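PDB 2FEX: conserved hypothetical protein from Agrobacterium tumefaciens, which is of unknown function but belongs to the DJ-1/PfpI family, whose members include proteases, chaperones and deglycase-like enzymes. Local coordinates for residues I6-W15 and H34-M45. Sequence-based numbering, arbitrary orientation. Where two conformers were deposited one is given.
Sequences IALAQDFADW and HATPDGMPVTSM
The F12 ring is covered on both faces: S44 CB lies over one, 3.7 Å from the centroid and 20° off the normal, a CH-pi contact, while L8 CD2 covers the opposite face near its centre and A9 O lies in plane at the edge. The contact joins strands 3-7 and 31-36, which with helix 18-27 form a beta-alpha-beta unit of the DJ-1/PfpI fold. CG of F12 stands between backbone N and carbonyl carbon (chi1 73°), which sets one ring face against S44 CB. W15 carries A13 CB on one face and meets selenomethionine M45 at its rim, with CE 4.0 Å from W15 CZ3; the rings of W15 and F183 of the second subunit meet edge-to-face. The parallel strand pairing is attested by A35 N to I6 O (3.0 Å) and L8 N to A35 O. On the I6 side of the sheet, the H34 imidazole lies alongside I6, its CD2 3.7 Å from L8 CD1. Beyond the strands, the type II turn from A9 to F12 is held to 42-45 by backbone bonds D11 N to T43 O and M45 N to F12 O, the latter nearly straight at 173°. In one of its two conformers, Q10 bends across V42 and accepts T43 N on OE1 (2.9 Å), the donor approaching from above the amide plane. Buried D14 takes G46 N on OD2, and S44 OG, itself also bonded to L48 N, donates to D14 OD1 at 2.6 Å, on the syn side but tilted out of the carboxylate plane.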
# COMPACT_ATOMS: atom_id res chain seq x y z
N ILE A 6 10.83 -6.06 -7.40
CA ILE A 6 10.44 -4.80 -6.78
C ILE A 6 11.62 -4.37 -5.91
O ILE A 6 12.02 -5.08 -4.96
CB ILE A 6 9.14 -4.94 -5.94
CG1 ILE A 6 8.00 -5.30 -6.96
CG2 ILE A 6 8.91 -3.60 -5.18
CD1 ILE A 6 6.65 -5.38 -6.29
N ALA A 7 12.21 -3.23 -6.27
CA ALA A 7 13.45 -2.79 -5.62
C ALA A 7 13.09 -1.87 -4.45
O ALA A 7 12.90 -0.65 -4.63
CB ALA A 7 14.36 -2.02 -6.66
N LEU A 8 13.01 -2.48 -3.27
CA LEU A 8 12.76 -1.73 -2.02
C LEU A 8 14.01 -1.03 -1.54
O LEU A 8 15.14 -1.25 -2.04
CB LEU A 8 12.32 -2.75 -0.91
CG LEU A 8 11.05 -3.58 -1.24
CD1 LEU A 8 10.77 -4.60 -0.09
CD2 LEU A 8 9.77 -2.67 -1.57
N ALA A 9 13.80 -0.19 -0.53
CA ALA A 9 14.92 0.52 0.12
C ALA A 9 14.40 0.98 1.43
O ALA A 9 13.15 0.99 1.69
CB ALA A 9 15.33 1.71 -0.75
N GLN A 10 15.32 1.41 2.27
CA GLN A 10 14.94 2.02 3.55
C GLN A 10 13.97 3.17 3.26
O GLN A 10 14.19 3.96 2.32
CB GLN A 10 16.19 2.54 4.25
CG GLN A 10 17.07 1.40 4.78
CD GLN A 10 16.49 0.67 6.00
OE1 GLN A 10 15.36 0.92 6.46
NE2 GLN A 10 17.32 -0.22 6.58
N ASP A 11 12.90 3.25 4.07
CA ASP A 11 11.91 4.34 3.99
C ASP A 11 11.17 4.30 2.66
O ASP A 11 10.70 5.31 2.17
CB ASP A 11 12.60 5.71 4.18
CG ASP A 11 13.17 5.87 5.56
OD1 ASP A 11 12.47 5.54 6.54
OD2 ASP A 11 14.31 6.30 5.63
N PHE A 12 10.96 3.09 2.10
CA PHE A 12 10.13 3.02 0.86
C PHE A 12 8.68 3.40 1.16
O PHE A 12 8.18 3.21 2.30
CB PHE A 12 10.20 1.65 0.15
CG PHE A 12 9.46 0.52 0.85
CD1 PHE A 12 8.11 0.22 0.46
CD2 PHE A 12 10.12 -0.30 1.79
CE1 PHE A 12 7.40 -0.92 1.06
CE2 PHE A 12 9.44 -1.42 2.39
CZ PHE A 12 8.08 -1.68 2.01
N ALA A 13 8.03 3.97 0.13
CA ALA A 13 6.65 4.45 0.27
C ALA A 13 5.70 3.23 0.21
O ALA A 13 5.50 2.62 -0.85
CB ALA A 13 6.32 5.46 -0.87
N ASP A 14 5.11 2.87 1.35
CA ASP A 14 4.32 1.62 1.44
C ASP A 14 3.24 1.55 0.38
O ASP A 14 2.93 0.46 -0.12
CB ASP A 14 3.59 1.49 2.79
CG ASP A 14 4.54 1.59 3.98
OD1 ASP A 14 4.44 0.70 4.88
OD2 ASP A 14 5.33 2.56 4.06
N TRP A 15 2.61 2.70 0.07
CA TRP A 15 1.41 2.66 -0.81
C TRP A 15 1.78 2.54 -2.31
O TRP A 15 0.89 2.40 -3.15
CB TRP A 15 0.57 3.92 -0.61
CG TRP A 15 1.20 5.17 -1.13
CD1 TRP A 15 1.01 5.73 -2.38
CD2 TRP A 15 2.06 6.05 -0.42
NE1 TRP A 15 1.76 6.90 -2.50
CE2 TRP A 15 2.41 7.12 -1.31
CE3 TRP A 15 2.61 6.04 0.86
CZ2 TRP A 15 3.29 8.14 -0.93
CZ3 TRP A 15 3.50 7.07 1.24
CH2 TRP A 15 3.79 8.13 0.34
N HIS A 34 11.29 -9.47 -4.12
CA HIS A 34 11.59 -8.22 -3.46
C HIS A 34 13.10 -8.19 -3.19
O HIS A 34 13.68 -9.18 -2.73
CB HIS A 34 10.83 -8.08 -2.11
CG HIS A 34 9.40 -7.68 -2.32
ND1 HIS A 34 8.38 -8.60 -2.26
CD2 HIS A 34 8.84 -6.47 -2.57
CE1 HIS A 34 7.24 -7.98 -2.50
NE2 HIS A 34 7.48 -6.69 -2.70
N ALA A 35 13.69 -7.04 -3.47
CA ALA A 35 15.14 -6.84 -3.27
C ALA A 35 15.44 -5.55 -2.51
O ALA A 35 14.66 -4.60 -2.57
CB ALA A 35 15.85 -6.83 -4.68
N THR A 36 16.56 -5.52 -1.78
CA THR A 36 17.05 -4.28 -1.16
C THR A 36 18.51 -4.14 -1.65
O THR A 36 19.14 -5.11 -2.13
CB THR A 36 17.01 -4.36 0.39
OG1 THR A 36 17.87 -5.49 0.80
CG2 THR A 36 15.56 -4.55 0.91
N PRO A 37 19.09 -2.94 -1.51
CA PRO A 37 20.45 -2.71 -2.04
C PRO A 37 21.45 -3.72 -1.52
O PRO A 37 22.27 -4.22 -2.30
CB PRO A 37 20.76 -1.27 -1.57
CG PRO A 37 19.39 -0.60 -1.65
CD PRO A 37 18.45 -1.68 -1.03
N ASP A 38 21.40 -4.06 -0.23
CA ASP A 38 22.40 -5.00 0.35
C ASP A 38 21.82 -6.40 0.63
O ASP A 38 22.56 -7.29 1.11
CB ASP A 38 23.05 -4.42 1.61
CG ASP A 38 22.10 -4.24 2.79
OD1 ASP A 38 20.89 -4.60 2.67
OD2 ASP A 38 22.57 -3.68 3.83
N GLY A 39 20.55 -6.62 0.27
CA GLY A 39 19.92 -7.91 0.48
C GLY A 39 19.42 -8.13 1.90
O GLY A 39 18.87 -9.20 2.20
N MSE A 40 19.62 -7.15 2.77
CA MSE A 40 19.15 -7.29 4.15
C MSE A 40 17.88 -6.46 4.38
O MSE A 40 17.46 -5.68 3.48
CB MSE A 40 20.31 -6.98 5.14
CG MSE A 40 21.37 -8.12 5.10
SE MSE A 40 22.85 -7.86 6.23
CE MSE A 40 24.00 -6.78 4.95
N PRO A 41 17.25 -6.63 5.55
CA PRO A 41 15.93 -6.00 5.78
C PRO A 41 15.98 -4.47 5.65
O PRO A 41 17.04 -3.82 5.87
CB PRO A 41 15.59 -6.42 7.24
CG PRO A 41 16.24 -7.81 7.30
CD PRO A 41 17.62 -7.48 6.69
N VAL A 42 14.81 -3.93 5.34
CA VAL A 42 14.61 -2.49 5.40
C VAL A 42 13.27 -2.17 6.07
O VAL A 42 12.40 -3.02 6.17
CB VAL A 42 14.59 -1.87 3.98
CG1 VAL A 42 16.02 -2.01 3.34
CG2 VAL A 42 13.49 -2.46 3.09
N THR A 43 13.12 -0.91 6.49
CA THR A 43 11.86 -0.50 7.20
C THR A 43 11.12 0.47 6.29
O THR A 43 11.68 1.45 5.84
CB THR A 43 12.19 0.18 8.48
OG1 THR A 43 12.96 -0.71 9.32
CG2 THR A 43 10.94 0.59 9.22
N SER A 44 9.86 0.20 6.01
CA SER A 44 9.10 1.11 5.13
C SER A 44 8.78 2.42 5.85
O SER A 44 8.97 2.58 7.10
CB SER A 44 7.74 0.51 4.77
OG SER A 44 6.86 0.44 5.92
N MSE A 45 8.26 3.39 5.10
CA MSE A 45 7.82 4.63 5.74
C MSE A 45 6.81 4.35 6.86
O MSE A 45 6.79 5.07 7.86
CB MSE A 45 7.17 5.59 4.71
CG MSE A 45 8.24 6.36 3.97
SE MSE A 45 7.45 7.34 2.45
CE MSE A 45 6.42 8.72 3.49
O HOH W 1 11.48 3.84 8.10